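Local coordinates for polysaccharide deacetylase-like protein (Bacillus anthracis, PDB 4V33) that probably removes acetyl groups from cell-wall polysaccharides through a zinc-containing deacetylase domain, and is required for osmotic stability and maintenance of cell shape, at residues S58-I63 and P104-E109; I79-D84 and G115-E120; T139-V144 and D192-N197; T183-E188 and P199-F204. All blocks are in the same frame, centred on the assembly; numbering follows the deposited sequence. Where two conformers were deposited one is given.

Contact 1 (S58-I63 and P104-E109); sequences STNTTI and PFDTKE
Asn60 and Asp106 face each other with unlike first torsions: CG of Asn60 stands between its backbone N and carbonyl carbon (chi1 58°), whereas CG of Asp106 lies anti to the backbone N (chi1 -159°). Asn60 ND2 donates to Asp106 OD2 at 3.0 Å, with the oxygen in the amide plane of Asn60 but the nitrogen 45° above the carboxylate plane. The other oxygen, Asp106 OD1, accepts from Lys108 N, two residues on, at 2.9 Å in an Asx turn, so the two oxygens of one carboxylate serve the strand pair and the turn that follows it. The strands run antiparallel. Thr61 and Phe105 form the hydrogen-bonded pair, Thr61 N to Phe105 O and Phe105 N to Thr61 O both measuring 2.9 Å. Where strand 103-106 gives way to a 3-10 turn, Thr107 N still reaches Thr59 O at 3.0 Å in an almost straight bond. On the face carrying Thr61 and Phe105, Ile63 CD1 touches Phe105 CB at 4.0 Å. That face turns inward on the fibronectin type III-like sandwich, where the Phe105 ring meets Phe117 edge-to-face and touches Ile79 of strand 74-81, while Thr61 packs on Ile138 of strand 130-140.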
loop_
_atom_site.group_PDB
_atom_site.type_symbol
_atom_site.label_atom_id
_atom_site.label_comp_id
_atom_site.label_asym_id
_atom_site.label_seq_id
_atom_site.Cartn_x
_atom_site.Cartn_y
_atom_site.Cartn_z
ATOM N N SER A 58 14.330 -10.571 5.310
ATOM C CA SER A 58 14.506 -11.239 6.597
ATOM C C SER A 58 13.207 -11.847 7.118
ATOM O O SER A 58 12.120 -11.327 6.862
ATOM C CB SER A 58 15.070 -10.274 7.644
ATOM O OG SER A 58 16.353 -9.799 7.273
ATOM N N THR A 59 13.331 -12.949 7.854
ATOM C CA THR A 59 12.178 -13.571 8.500
ATOM C C THR A 59 12.398 -13.688 9.998
ATOM O O THR A 59 11.481 -14.030 10.739
ATOM C CB THR A 59 11.905 -14.977 7.947
ATOM O OG1 THR A 59 13.039 -15.816 8.202
ATOM C CG2 THR A 59 11.637 -14.916 6.453
ATOM N N ASN A 60 13.621 -13.419 10.440
ATOM C CA ASN A 60 13.944 -13.494 11.857
ATOM C C ASN A 60 15.104 -12.594 12.267
ATOM O O ASN A 60 15.792 -12.014 11.422
ATOM C CB ASN A 60 14.195 -14.948 12.286
ATOM C CG ASN A 60 15.319 -15.610 11.511
ATOM O OD1 ASN A 60 16.374 -15.020 11.286
ATOM N ND2 ASN A 60 15.094 -16.853 11.101
ATOM N N THR A 61 15.303 -12.476 13.573
ATOM C CA THR A 61 16.406 -11.704 14.130
ATOM C C THR A 61 16.533 -12.039 15.608
ATOM O O THR A 61 15.867 -12.949 16.099
ATOM C CB THR A 61 16.182 -10.183 13.973
ATOM O OG1 THR A 61 17.343 -9.479 14.424
ATOM C CG2 THR A 61 14.965 -9.724 14.775
ATOM N N THR A 62 17.398 -11.317 16.310
ATOM C CA THR A 62 17.505 -11.459 17.752
ATOM C C THR A 62 17.372 -10.093 18.407
ATOM O O THR A 62 18.036 -9.138 18.008
ATOM C CB THR A 62 18.842 -12.100 18.160
ATOM O OG1 THR A 62 18.968 -13.380 17.526
ATOM C CG2 THR A 62 18.918 -12.271 19.670
ATOM N N ILE A 63 16.506 -10.010 19.411
ATOM C CA ILE A 63 16.278 -8.770 20.143
ATOM C C ILE A 63 17.169 -8.718 21.384
ATOM O O ILE A 63 17.386 -9.733 22.042
ATOM C CB ILE A 63 14.791 -8.650 20.552
ATOM C CG1 ILE A 63 13.906 -8.606 19.302
ATOM C CG2 ILE A 63 14.552 -7.419 21.419
ATOM C CD1 ILE A 63 12.429 -8.822 19.586
ATOM N N PRO A 104 15.373 -14.516 20.718
ATOM C CA PRO A 104 15.186 -14.862 19.308
ATOM C C PRO A 104 13.783 -14.471 18.867
ATOM O O PRO A 104 12.807 -14.730 19.574
ATOM C CB PRO A 104 15.333 -16.386 19.299
ATOM C CG PRO A 104 16.116 -16.703 20.527
ATOM C CD PRO A 104 15.680 -15.695 21.544
ATOM N N PHE A 105 13.685 -13.832 17.709
ATOM C CA PHE A 105 12.396 -13.453 17.166
ATOM C C PHE A 105 12.265 -14.029 15.770
ATOM O O PHE A 105 13.148 -13.844 14.941
ATOM C CB PHE A 105 12.256 -11.932 17.101
ATOM C CG PHE A 105 10.910 -11.476 16.607
ATOM C CD1 PHE A 105 10.642 -11.387 15.247
ATOM C CD2 PHE A 105 9.906 -11.156 17.502
ATOM C CE1 PHE A 105 9.397 -10.983 14.796
ATOM C CE2 PHE A 105 8.664 -10.745 17.052
ATOM C CZ PHE A 105 8.414 -10.658 15.703
ATOM N N ASP A 106 11.160 -14.713 15.507
ATOM C CA ASP A 106 10.922 -15.277 14.189
ATOM C C ASP A 106 9.468 -15.070 13.796
ATOM O O ASP A 106 8.564 -15.299 14.598
ATOM C CB ASP A 106 11.257 -16.771 14.191
ATOM C CG ASP A 106 11.528 -17.312 12.798
ATOM O OD1 ASP A 106 10.622 -17.243 11.942
ATOM O OD2 ASP A 106 12.646 -17.817 12.559
ATOM N N THR A 107 9.231 -14.644 12.557
ATOM C CA THR A 107 7.861 -14.458 12.099
ATOM C C THR A 107 7.066 -15.765 12.143
ATOM O O THR A 107 5.839 -15.746 12.179
ATOM C CB THR A 107 7.796 -13.829 10.695
ATOM O OG1 THR A 107 8.559 -14.620 9.777
ATOM C CG2 THR A 107 8.353 -12.408 10.728
ATOM N N LYS A 108 7.773 -16.893 12.165
ATOM C CA LYS A 108 7.149 -18.201 12.343
ATOM C C LYS A 108 6.363 -18.268 13.661
ATOM O O LYS A 108 5.400 -19.027 13.779
ATOM C CB LYS A 108 8.215 -19.301 12.309
ATOM C CG LYS A 108 7.684 -20.716 12.461
ATOM C CD LYS A 108 8.820 -21.733 12.481
ATOM C CE LYS A 108 8.309 -23.137 12.790
ATOM N NZ LYS A 108 7.361 -23.636 11.751
ATOM N N GLU A 109 6.776 -17.468 14.643
ATOM C CA GLU A 109 6.105 -17.430 15.944
ATOM C C GLU A 109 4.813 -16.625 15.887
ATOM O O GLU A 109 4.080 -16.548 16.877
ATOM C CB GLU A 109 7.013 -16.813 17.012
ATOM C CG GLU A 109 8.299 -17.570 17.304
ATOM C CD GLU A 109 9.180 -16.828 18.302
ATOM O OE1 GLU A 109 9.867 -15.865 17.898
ATOM O OE2 GLU A 109 9.172 -17.198 19.496
#

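Contact 2 (I79-D84 and G115-E120); sequences IWRTAD and GEFQIE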
loop_
_atom_site.group_PDB
_atom_site.type_symbol
_atom_site.label_atom_id
_atom_site.label_comp_id
_atom_site.label_asym_id
_atom_site.label_seq_id
_atom_site.Cartn_x
_atom_site.Cartn_y
_atom_site.Cartn_z
ATOM N N ILE A 79 4.713 -8.554 22.769
ATOM C CA ILE A 79 4.828 -8.319 21.335
ATOM C C ILE A 79 3.512 -8.625 20.649
ATOM O O ILE A 79 2.843 -9.620 20.963
ATOM C CB ILE A 79 5.943 -9.184 20.712
ATOM C CG1 ILE A 79 7.276 -8.905 21.413
ATOM C CG2 ILE A 79 6.062 -8.920 19.211
ATOM C CD1 ILE A 79 8.448 -9.690 20.859
ATOM N N TRP A 80 3.133 -7.750 19.724
ATOM C CA TRP A 80 1.977 -8.002 18.881
ATOM C C TRP A 80 2.169 -7.377 17.517
ATOM O O TRP A 80 2.961 -6.450 17.346
ATOM C CB TRP A 80 0.692 -7.473 19.519
ATOM C CG TRP A 80 0.567 -5.978 19.593
ATOM C CD1 TRP A 80 -0.114 -5.167 18.729
ATOM C CD2 TRP A 80 1.095 -5.123 20.613
ATOM N NE1 TRP A 80 -0.027 -3.858 19.142
ATOM C CE2 TRP A 80 0.708 -3.806 20.297
ATOM C CE3 TRP A 80 1.862 -5.344 21.764
ATOM C CZ2 TRP A 80 1.064 -2.712 21.085
ATOM C CZ3 TRP A 80 2.214 -4.256 22.546
ATOM C CH2 TRP A 80 1.817 -2.958 22.200
ATOM N N ARG A 81 1.430 -7.891 16.541
ATOM C CA ARG A 81 1.414 -7.282 15.220
ATOM C C ARG A 81 0.426 -6.145 15.235
ATOM O O ARG A 81 -0.730 -6.341 15.597
ATOM C CB ARG A 81 0.938 -8.287 14.187
ATOM C CG ARG A 81 1.956 -9.298 13.827
ATOM C CD ARG A 81 1.496 -10.174 12.684
ATOM N NE ARG A 81 1.425 -9.476 11.403
ATOM C CZ ARG A 81 0.293 -9.202 10.762
ATOM N NH1 ARG A 81 -0.868 -9.548 11.294
ATOM N NH2 ARG A 81 0.319 -8.584 9.589
ATOM N N THR A 82 0.874 -4.969 14.815
ATOM C CA THR A 82 0.010 -3.797 14.769
ATOM C C THR A 82 -1.299 -4.094 14.035
ATOM O O THR A 82 -2.382 -3.701 14.483
ATOM C CB THR A 82 0.738 -2.636 14.101
ATOM O OG1 THR A 82 1.892 -2.309 14.888
ATOM C CG2 THR A 82 -0.164 -1.420 13.992
ATOM N N ALA A 83 -1.183 -4.827 12.932
ATOM C CA ALA A 83 -2.328 -5.165 12.088
ATOM C C ALA A 83 -3.387 -5.987 12.818
ATOM O O ALA A 83 -4.573 -5.914 12.495
ATOM C CB ALA A 83 -1.857 -5.905 10.849
ATOM N N ASP A 84 -2.961 -6.768 13.803
ATOM C CA ASP A 84 -3.872 -7.665 14.508
ATOM C C ASP A 84 -4.396 -7.080 15.822
ATOM O O ASP A 84 -5.387 -7.570 16.377
ATOM C CB ASP A 84 -3.197 -9.015 14.753
ATOM C CG ASP A 84 -3.019 -9.814 13.483
ATOM O OD1 ASP A 84 -3.788 -9.576 12.533
ATOM O OD2 ASP A 84 -2.124 -10.684 13.436
ATOM N N GLY A 115 5.033 -7.484 8.533
ATOM C CA GLY A 115 4.608 -6.148 8.902
ATOM C C GLY A 115 5.240 -5.635 10.182
ATOM O O GLY A 115 6.279 -6.133 10.626
ATOM N N GLU A 116 4.610 -4.619 10.763
ATOM C CA GLU A 116 5.098 -3.996 11.991
ATOM C C GLU A 116 4.677 -4.783 13.230
ATOM O O GLU A 116 3.502 -5.138 13.404
ATOM C CB GLU A 116 4.581 -2.565 12.095
ATOM C CG GLU A 116 5.129 -1.779 13.285
ATOM C CD GLU A 116 4.450 -0.438 13.426
ATOM O OE1 GLU A 116 3.308 -0.397 13.927
ATOM O OE2 GLU A 116 5.042 0.577 13.015
ATOM N N PHE A 117 5.658 -5.063 14.075
ATOM C CA PHE A 117 5.420 -5.682 15.371
ATOM C C PHE A 117 5.801 -4.674 16.445
ATOM O O PHE A 117 6.911 -4.153 16.437
ATOM C CB PHE A 117 6.295 -6.925 15.538
ATOM C CG PHE A 117 5.941 -8.063 14.619
ATOM C CD1 PHE A 117 6.314 -8.041 13.281
ATOM C CD2 PHE A 117 5.265 -9.171 15.106
ATOM C CE1 PHE A 117 6.005 -9.097 12.441
ATOM C CE2 PHE A 117 4.966 -10.239 14.271
ATOM C CZ PHE A 117 5.322 -10.193 12.931
ATOM N N GLN A 118 4.884 -4.404 17.371
ATOM C CA GLN A 118 5.202 -3.551 18.513
ATOM C C GLN A 118 5.781 -4.370 19.660
ATOM O O GLN A 118 5.425 -5.539 19.839
ATOM C CB GLN A 118 3.963 -2.764 18.956
ATOM C CG GLN A 118 3.557 -1.743 17.894
ATOM C CD GLN A 118 2.402 -0.861 18.296
ATOM O OE1 GLN A 118 2.441 -0.198 19.335
ATOM N NE2 GLN A 118 1.365 -0.832 17.465
ATOM N N ILE A 119 6.698 -3.756 20.408
ATOM C CA ILE A 119 7.401 -4.422 21.495
ATOM C C ILE A 119 7.366 -3.533 22.737
ATOM O O ILE A 119 7.807 -2.388 22.692
ATOM C CB ILE A 119 8.885 -4.695 21.131
ATOM C CG1 ILE A 119 8.991 -5.466 19.810
ATOM C CG2 ILE A 119 9.585 -5.450 22.271
ATOM C CD1 ILE A 119 10.402 -5.495 19.221
ATOM N N GLU A 120 6.833 -4.059 23.839
ATOM C CA GLU A 120 6.886 -3.372 25.128
ATOM C C GLU A 120 7.662 -4.241 26.091
ATOM O O GLU A 120 7.276 -5.383 26.344
ATOM C CB GLU A 120 5.498 -3.166 25.723
ATOM C CG GLU A 120 4.559 -2.262 24.972
ATOM C CD GLU A 120 3.251 -2.072 25.737
ATOM O OE1 GLU A 120 3.030 -2.797 26.740
ATOM O OE2 GLU A 120 2.453 -1.200 25.345
HETATM O O HOH W 1 1.355 -5.141 11.589
#
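Trp80 and Gln118 are the hydrogen-bonded antiparallel pair of strands 79-81 and 115-120, Gln118 N meeting Trp80 O at 2.8 Å and Trp80 N meeting Gln118 O at 3.2 Å; past the end of the first strand, Thr82 N adds a third backbone bond, to Glu116 O. A water accepts from Ala83 N and donates to the same Glu116 O, so this carbonyl holds the start of the turn twice over. Side-chain polar bonds converge on Thr82 OG1, which donates to Glu116 OE1 at 2.6 Å, on the anti lone pair, and accepts from Gln118 NE2 at 3.0 Å. The hydroxyl thus relays between two side chains of the neighbouring strand, and Glu116 OE2 is left to pair with Lys195. These are central strands of the four-stranded antiparallel sheet in the fibronectin type III-like domain. The remaining side-chain contacts divide between its faces. On one, Gln118 CB lies over the six-membered ring of Trp80, 3.7 Å from the centroid, while the Glu120 carboxylate, salt-bridged to Lys86, comes to the indole edge with its plane turned 82° from the ring. On the other, the Ile79 and Ile119 side chains lie next to each other, pointing the same way, CG1 to CG1 4.2 Å, and Ile79 CG2 touches Phe117 CB.

Contact 3 (T139-V144 and D192-N197); sequences TFEQKV and DINKVN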
loop_
_atom_site.group_PDB
_atom_site.type_symbol
_atom_site.label_atom_id
_atom_site.label_comp_id
_atom_site.label_asym_id
_atom_site.label_seq_id
_atom_site.Cartn_x
_atom_site.Cartn_y
_atom_site.Cartn_z
ATOM N N THR A 139 9.937 -3.987 11.973
ATOM C CA THR A 139 9.112 -4.165 10.786
ATOM C C THR A 139 9.732 -5.128 9.783
ATOM O O THR A 139 10.834 -4.902 9.283
ATOM C CB THR A 139 8.829 -2.820 10.090
ATOM O OG1 THR A 139 8.109 -1.962 10.986
ATOM C CG2 THR A 139 7.997 -3.048 8.826
ATOM N N PHE A 140 9.012 -6.213 9.512
ATOM C CA PHE A 140 9.356 -7.129 8.435
ATOM C C PHE A 140 8.522 -6.744 7.219
ATOM O O PHE A 140 7.320 -7.001 7.174
ATOM C CB PHE A 140 9.087 -8.581 8.868
ATOM C CG PHE A 140 10.022 -9.060 9.949
ATOM C CD1 PHE A 140 9.735 -8.831 11.282
ATOM C CD2 PHE A 140 11.205 -9.699 9.621
ATOM C CE1 PHE A 140 10.608 -9.249 12.271
ATOM C CE2 PHE A 140 12.079 -10.119 10.606
ATOM C CZ PHE A 140 11.780 -9.893 11.933
ATOM N N GLU A 141 9.167 -6.103 6.248
ATOM C CA GLU A 141 8.457 -5.478 5.129
ATOM C C GLU A 141 7.475 -6.405 4.435
ATOM O O GLU A 141 7.814 -7.537 4.086
ATOM C CB GLU A 141 9.444 -4.929 4.093
ATOM C CG GLU A 141 10.260 -3.740 4.570
ATOM C CD GLU A 141 9.409 -2.512 4.864
ATOM O OE1 GLU A 141 8.280 -2.422 4.346
ATOM O OE2 GLU A 141 9.879 -1.632 5.624
ATOM N N GLN A 142 6.249 -5.920 4.269
ATOM C CA GLN A 142 5.225 -6.663 3.543
ATOM C C GLN A 142 5.209 -6.309 2.070
ATOM O O GLN A 142 5.417 -5.156 1.692
ATOM C CB GLN A 142 3.834 -6.377 4.122
ATOM C CG GLN A 142 3.693 -6.755 5.569
ATOM C CD GLN A 142 2.249 -6.879 6.013
ATOM O OE1 GLN A 142 1.820 -7.947 6.439
ATOM N NE2 GLN A 142 1.506 -5.778 5.957
ATOM N N LYS A 143 4.944 -7.310 1.243
ATOM C CA LYS A 143 4.747 -7.066 -0.179
ATOM C C LYS A 143 3.399 -6.382 -0.385
ATOM O O LYS A 143 2.445 -6.603 0.372
ATOM C CB LYS A 143 4.827 -8.372 -0.973
ATOM C CG LYS A 143 3.658 -9.320 -0.749
ATOM C CD LYS A 143 3.940 -10.692 -1.340
ATOM C CE LYS A 143 2.750 -11.626 -1.166
ATOM N NZ LYS A 143 2.397 -11.818 0.268
ATOM N N VAL A 144 3.330 -5.537 -1.406
ATOM C CA VAL A 144 2.129 -4.767 -1.673
ATOM C C VAL A 144 1.795 -4.880 -3.159
ATOM O O VAL A 144 2.431 -4.237 -3.984
ATOM C CB VAL A 144 2.341 -3.277 -1.334
ATOM C CG1 VAL A 144 1.070 -2.489 -1.579
ATOM C CG2 VAL A 144 2.786 -3.111 0.130
ATOM N N ASP A 192 0.849 3.177 6.133
ATOM C CA ASP A 192 0.153 2.103 6.845
ATOM C C ASP A 192 0.346 0.716 6.231
ATOM O O ASP A 192 -0.259 -0.253 6.704
ATOM C CB ASP A 192 -1.351 2.384 6.925
ATOM C CG ASP A 192 -1.685 3.581 7.791
ATOM O OD1 ASP A 192 -0.868 3.957 8.667
ATOM O OD2 ASP A 192 -2.790 4.139 7.599
ATOM N N ILE A 193 1.163 0.599 5.188
ATOM C CA ILE A 193 1.279 -0.694 4.501
ATOM C C ILE A 193 1.745 -1.844 5.399
ATOM O O ILE A 193 1.386 -2.995 5.155
ATOM C CB ILE A 193 2.157 -0.628 3.228
ATOM C CG1 ILE A 193 3.569 -0.147 3.564
ATOM C CG2 ILE A 193 1.499 0.256 2.170
ATOM C CD1 ILE A 193 4.562 -0.357 2.428
ATOM N N ASN A 194 2.515 -1.535 6.444
ATOM C CA ASN A 194 2.969 -2.563 7.380
ATOM C C ASN A 194 2.122 -2.629 8.647
ATOM O O ASN A 194 2.374 -3.450 9.532
ATOM C CB ASN A 194 4.443 -2.356 7.725
ATOM C CG ASN A 194 5.354 -2.703 6.564
ATOM O OD1 ASN A 194 5.314 -3.823 6.055
ATOM N ND2 ASN A 194 6.164 -1.736 6.127
ATOM N N LYS A 195 1.098 -1.781 8.706
ATOM C CA LYS A 195 0.240 -1.687 9.887
ATOM C C LYS A 195 -1.124 -2.352 9.679
ATOM O O LYS A 195 -1.958 -2.356 10.589
ATOM C CB LYS A 195 0.035 -0.218 10.269
ATOM C CG LYS A 195 1.329 0.528 10.572
ATOM C CD LYS A 195 1.038 1.960 11.001
ATOM C CE LYS A 195 2.313 2.791 11.081
ATOM N NZ LYS A 195 3.258 2.291 12.103
ATOM N N VAL A 196 -1.334 -2.910 8.490
ATOM C CA VAL A 196 -2.595 -3.559 8.141
ATOM C C VAL A 196 -2.349 -4.945 7.577
ATOM O O VAL A 196 -1.257 -5.260 7.117
ATOM C CB VAL A 196 -3.403 -2.746 7.102
ATOM C CG1 VAL A 196 -3.655 -1.329 7.624
ATOM C CG2 VAL A 196 -2.693 -2.731 5.729
ATOM N N ASN A 197 -3.378 -5.777 7.624
ATOM C CA ASN A 197 -3.311 -7.119 7.070
ATOM C C ASN A 197 -3.497 -7.084 5.559
ATOM O O ASN A 197 -4.390 -6.392 5.061
ATOM C CB ASN A 197 -4.409 -7.982 7.692
ATOM C CG ASN A 197 -4.324 -9.432 7.270
ATOM O OD1 ASN A 197 -5.258 -9.977 6.678
ATOM N ND2 ASN A 197 -3.203 -10.071 7.576
#
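Asn194 and Gln142 pass each other heading opposite ways where the fibronectin type III-like domain joins the deacetylase domain: segment 139-144 is the end of the last sandwich strand and the linker after it, and segment 192-197 is a loop leading into strand 199-206. The Asn194 amide is used at both ends. Its OD1 accepts from Gln142 N at 2.9 Å with the donor in the carbonyl plane. ND2 gives a proton to Glu141 OE1 at 2.8 Å, meeting it from above the carboxylate plane. A bend at chi2 (-64°) turns Glu141 CD back toward Asn194, and the two side chains cross at about a right angle. Thr139 CG2 comes against the same amide, 3.5 Å from Asn194 CG. Gln142 is instead extended beyond CG and reaches into the loop, where its amide nitrogen donates twice, to two main-chain carbonyl oxygens, both close to the amide plane. With both protons engaged, the rotation of this buried amide is well defined and the loop is pinned at two points. Farther along the linker Val144 CG2 packs on Ile193 CD1 at 4.0 Å, beside Phe201, which both residues touch. Of the two bonds from Gln142 NE2, that to Val196 O (3.0 Å) is the straighter, at 162° against 141° for the one to Ile193 O (2.9 Å).

Contact 4 (T183-E188 and P199-F204); sequences TLLTFE and PIFVTF. With EDO (1,2-ethanediol), chain G.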
loop_
_atom_site.group_PDB
_atom_site.type_symbol
_atom_site.label_atom_id
_atom_site.label_comp_id
_atom_site.label_asym_id
_atom_site.label_seq_id
_atom_site.Cartn_x
_atom_site.Cartn_y
_atom_site.Cartn_z
ATOM N N THR A 183 -6.722 -5.526 2.897
ATOM C CA THR A 183 -6.983 -4.146 3.274
ATOM C C THR A 183 -6.672 -3.253 2.077
ATOM O O THR A 183 -5.511 -3.090 1.680
ATOM C CB THR A 183 -6.127 -3.696 4.485
ATOM O OG1 THR A 183 -6.322 -4.596 5.579
ATOM C CG2 THR A 183 -6.516 -2.285 4.919
ATOM N N LEU A 184 -7.720 -2.695 1.484
ATOM C CA LEU A 184 -7.542 -1.811 0.333
ATOM C C LEU A 184 -7.032 -0.458 0.812
ATOM O O LEU A 184 -7.537 0.099 1.794
ATOM C CB LEU A 184 -8.855 -1.664 -0.441
ATOM C CG LEU A 184 -9.216 -2.808 -1.405
ATOM C CD1 LEU A 184 -9.445 -4.155 -0.706
ATOM C CD2 LEU A 184 -10.442 -2.432 -2.232
ATOM N N LEU A 185 -6.011 0.045 0.128
ATOM C CA LEU A 185 -5.375 1.304 0.488
ATOM C C LEU A 185 -5.238 2.216 -0.714
ATOM O O LEU A 185 -5.318 1.777 -1.866
ATOM C CB LEU A 185 -3.973 1.062 1.055
ATOM C CG LEU A 185 -3.874 0.261 2.351
ATOM C CD1 LEU A 185 -2.408 0.047 2.706
ATOM C CD2 LEU A 185 -4.614 0.964 3.487
ATOM N N THR A 186 -5.023 3.496 -0.426
ATOM C CA THR A 186 -4.620 4.477 -1.432
ATOM C C THR A 186 -3.350 5.148 -0.923
ATOM O O THR A 186 -2.951 4.920 0.215
ATOM C CB THR A 186 -5.721 5.526 -1.695
ATOM O OG1 THR A 186 -6.104 6.160 -0.463
ATOM C CG2 THR A 186 -6.943 4.863 -2.318
ATOM N N PHE A 187 -2.715 5.995 -1.729
ATOM C CA PHE A 187 -1.388 6.494 -1.364
ATOM C C PHE A 187 -1.365 7.445 -0.167
ATOM O O PHE A 187 -0.320 7.645 0.444
ATOM C CB PHE A 187 -0.666 7.085 -2.590
ATOM C CG PHE A 187 -0.228 6.034 -3.559
ATOM C CD1 PHE A 187 0.865 5.223 -3.268
ATOM C CD2 PHE A 187 -0.944 5.798 -4.730
ATOM C CE1 PHE A 187 1.258 4.222 -4.133
ATOM C CE2 PHE A 187 -0.557 4.791 -5.605
ATOM C CZ PHE A 187 0.544 4.001 -5.308
ATOM N N GLU A 188 -2.521 7.994 0.188
ATOM C CA GLU A 188 -2.636 8.772 1.419
ATOM C C GLU A 188 -2.328 7.926 2.660
ATOM O O GLU A 188 -2.003 8.469 3.719
ATOM C CB GLU A 188 -4.036 9.370 1.553
ATOM C CG GLU A 188 -4.385 10.372 0.471
ATOM C CD GLU A 188 -4.956 9.731 -0.782
ATOM O OE1 GLU A 188 -4.981 8.483 -0.882
ATOM O OE2 GLU A 188 -5.403 10.497 -1.662
ATOM N N PRO A 199 -2.166 -5.721 2.729
ATOM C CA PRO A 199 -2.347 -4.457 2.009
ATOM C C PRO A 199 -2.410 -4.676 0.504
ATOM O O PRO A 199 -1.709 -5.534 -0.028
ATOM C CB PRO A 199 -1.073 -3.674 2.362
ATOM C CG PRO A 199 -0.056 -4.744 2.683
ATOM C CD PRO A 199 -0.863 -5.785 3.421
ATOM N N ILE A 200 -3.253 -3.905 -0.172
ATOM C CA ILE A 200 -3.359 -3.977 -1.620
ATOM C C ILE A 200 -3.872 -2.641 -2.152
ATOM O O ILE A 200 -4.667 -1.972 -1.484
ATOM C CB ILE A 200 -4.273 -5.154 -2.052
ATOM C CG1 ILE A 200 -4.219 -5.358 -3.570
ATOM C CG2 ILE A 200 -5.719 -4.957 -1.557
ATOM C CD1 ILE A 200 -4.708 -6.758 -3.996
ATOM N N PHE A 201 -3.394 -2.253 -3.331
ATOM C CA PHE A 201 -3.817 -1.017 -3.976
ATOM C C PHE A 201 -4.558 -1.346 -5.256
ATOM O O PHE A 201 -3.984 -1.927 -6.174
ATOM C CB PHE A 201 -2.599 -0.145 -4.318
ATOM C CG PHE A 201 -2.019 0.569 -3.132
ATOM C CD1 PHE A 201 -1.413 -0.140 -2.109
ATOM C CD2 PHE A 201 -2.078 1.950 -3.040
ATOM C CE1 PHE A 201 -0.880 0.515 -1.004
ATOM C CE2 PHE A 201 -1.546 2.608 -1.944
ATOM C CZ PHE A 201 -0.952 1.896 -0.929
ATOM N N VAL A 202 -5.838 -0.997 -5.307
ATOM C CA VAL A 202 -6.600 -1.116 -6.541
ATOM C C VAL A 202 -6.453 0.207 -7.295
ATOM O O VAL A 202 -6.766 1.271 -6.746
ATOM C CB VAL A 202 -8.085 -1.379 -6.257
ATOM C CG1 VAL A 202 -8.877 -1.482 -7.563
ATOM C CG2 VAL A 202 -8.250 -2.656 -5.412
ATOM N N THR A 203 -5.955 0.143 -8.532
ATOM C CA THR A 203 -5.801 1.359 -9.343
ATOM C C THR A 203 -6.428 1.200 -10.721
ATOM O O THR A 203 -6.493 0.089 -11.269
ATOM C CB THR A 203 -4.311 1.827 -9.515
ATOM O OG1 THR A 203 -3.653 1.053 -10.528
ATOM C CG2 THR A 203 -3.537 1.732 -8.199
ATOM N N PHE A 204 -6.853 2.334 -11.275
ATOM C CA PHE A 204 -7.467 2.421 -12.597
ATOM C C PHE A 204 -6.738 3.472 -13.396
ATOM O O PHE A 204 -6.443 4.559 -12.878
ATOM C CB PHE A 204 -8.926 2.859 -12.474
ATOM C CG PHE A 204 -9.773 1.917 -11.689
ATOM C CD1 PHE A 204 -9.884 2.058 -10.316
ATOM C CD2 PHE A 204 -10.463 0.889 -12.319
ATOM C CE1 PHE A 204 -10.664 1.187 -9.563
ATOM C CE2 PHE A 204 -11.249 0.009 -11.570
ATOM C CZ PHE A 204 -11.348 0.160 -10.190
HETATM C C1 EDO G . -11.160 -4.000 4.399
HETATM O O1 EDO G . -11.882 -2.915 4.985
HETATM C C2 EDO G . -10.899 -3.711 2.920
HETATM O O2 EDO G . -10.151 -2.507 2.784
HETATM O O HOH W 2 -7.169 0.050 -3.088
HETATM O O HOH W 3 -5.132 2.428 -4.619
#
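Phe201 reaches from its strand across Leu185 to Phe187. Its CB lies near Leu185 O, and CG, anti to the carbonyl carbon (chi1 -77°), is also close to Leu185 O. CD2 comes to 3.5 Å from Leu185 O, which sits over one face. CD1 meets Val144 CG1. CE1 and CZ meet Leu185 CB, CZ at 3.7 Å, in a CH-pi contact over a ring face. CE2 reaches the Thr186 carbonyl carbon and stands over the centre of the Phe187 ring, 3.8 Å from CD1; the planes of the Phe187 and Phe201 rings are inclined at 37°. Strands 183-185 and 199-206 are parallel neighbours in the deacetylase domain, whose curled parallel sheet and surrounding helices fit the distorted barrel of this family; Asp206, a zinc ligand, ends the second strand. Ile200 bonds to both sides of Leu184, its N to Thr183 O at 3.0 Å and its O to Leu185 N at 2.9 Å. The strands then splay, and two waters take over, one linking Leu185 O to Val202 N, the other between Leu185 O and Val202 O. On the face opposite Phe201, Leu184 CD1 touches Ile200 CG2 and Leu184 CD2 touches Val202 CG2, both at 3.9 Å, beside Leu177.

In the fold
The four contacts run from the fibronectin type III-like sandwich into the deacetylase domain. Contacts 1 and 2, centres about 13 Å apart, lie in the two facing sheets of the sandwich; their segments alternate in sequence and share one core through Phe105, Phe117 and Ile79. Contact 3 follows, its centre about 11 Å from that of contact 2 and about 12 Å from that of contact 4. It reaches the sheet of contact 2 through strand 130-140, reinforced by the Glu116–Lys195 salt bridge. Segments of contacts 3 and 4 also alternate, and Asn197 O probably bonds to Thr183 OG1. Contacts 1 and 4, centres about 28 Å apart, do not touch. Contact 3 thus couples the sandwich to the parallel sheet leading to the zinc site.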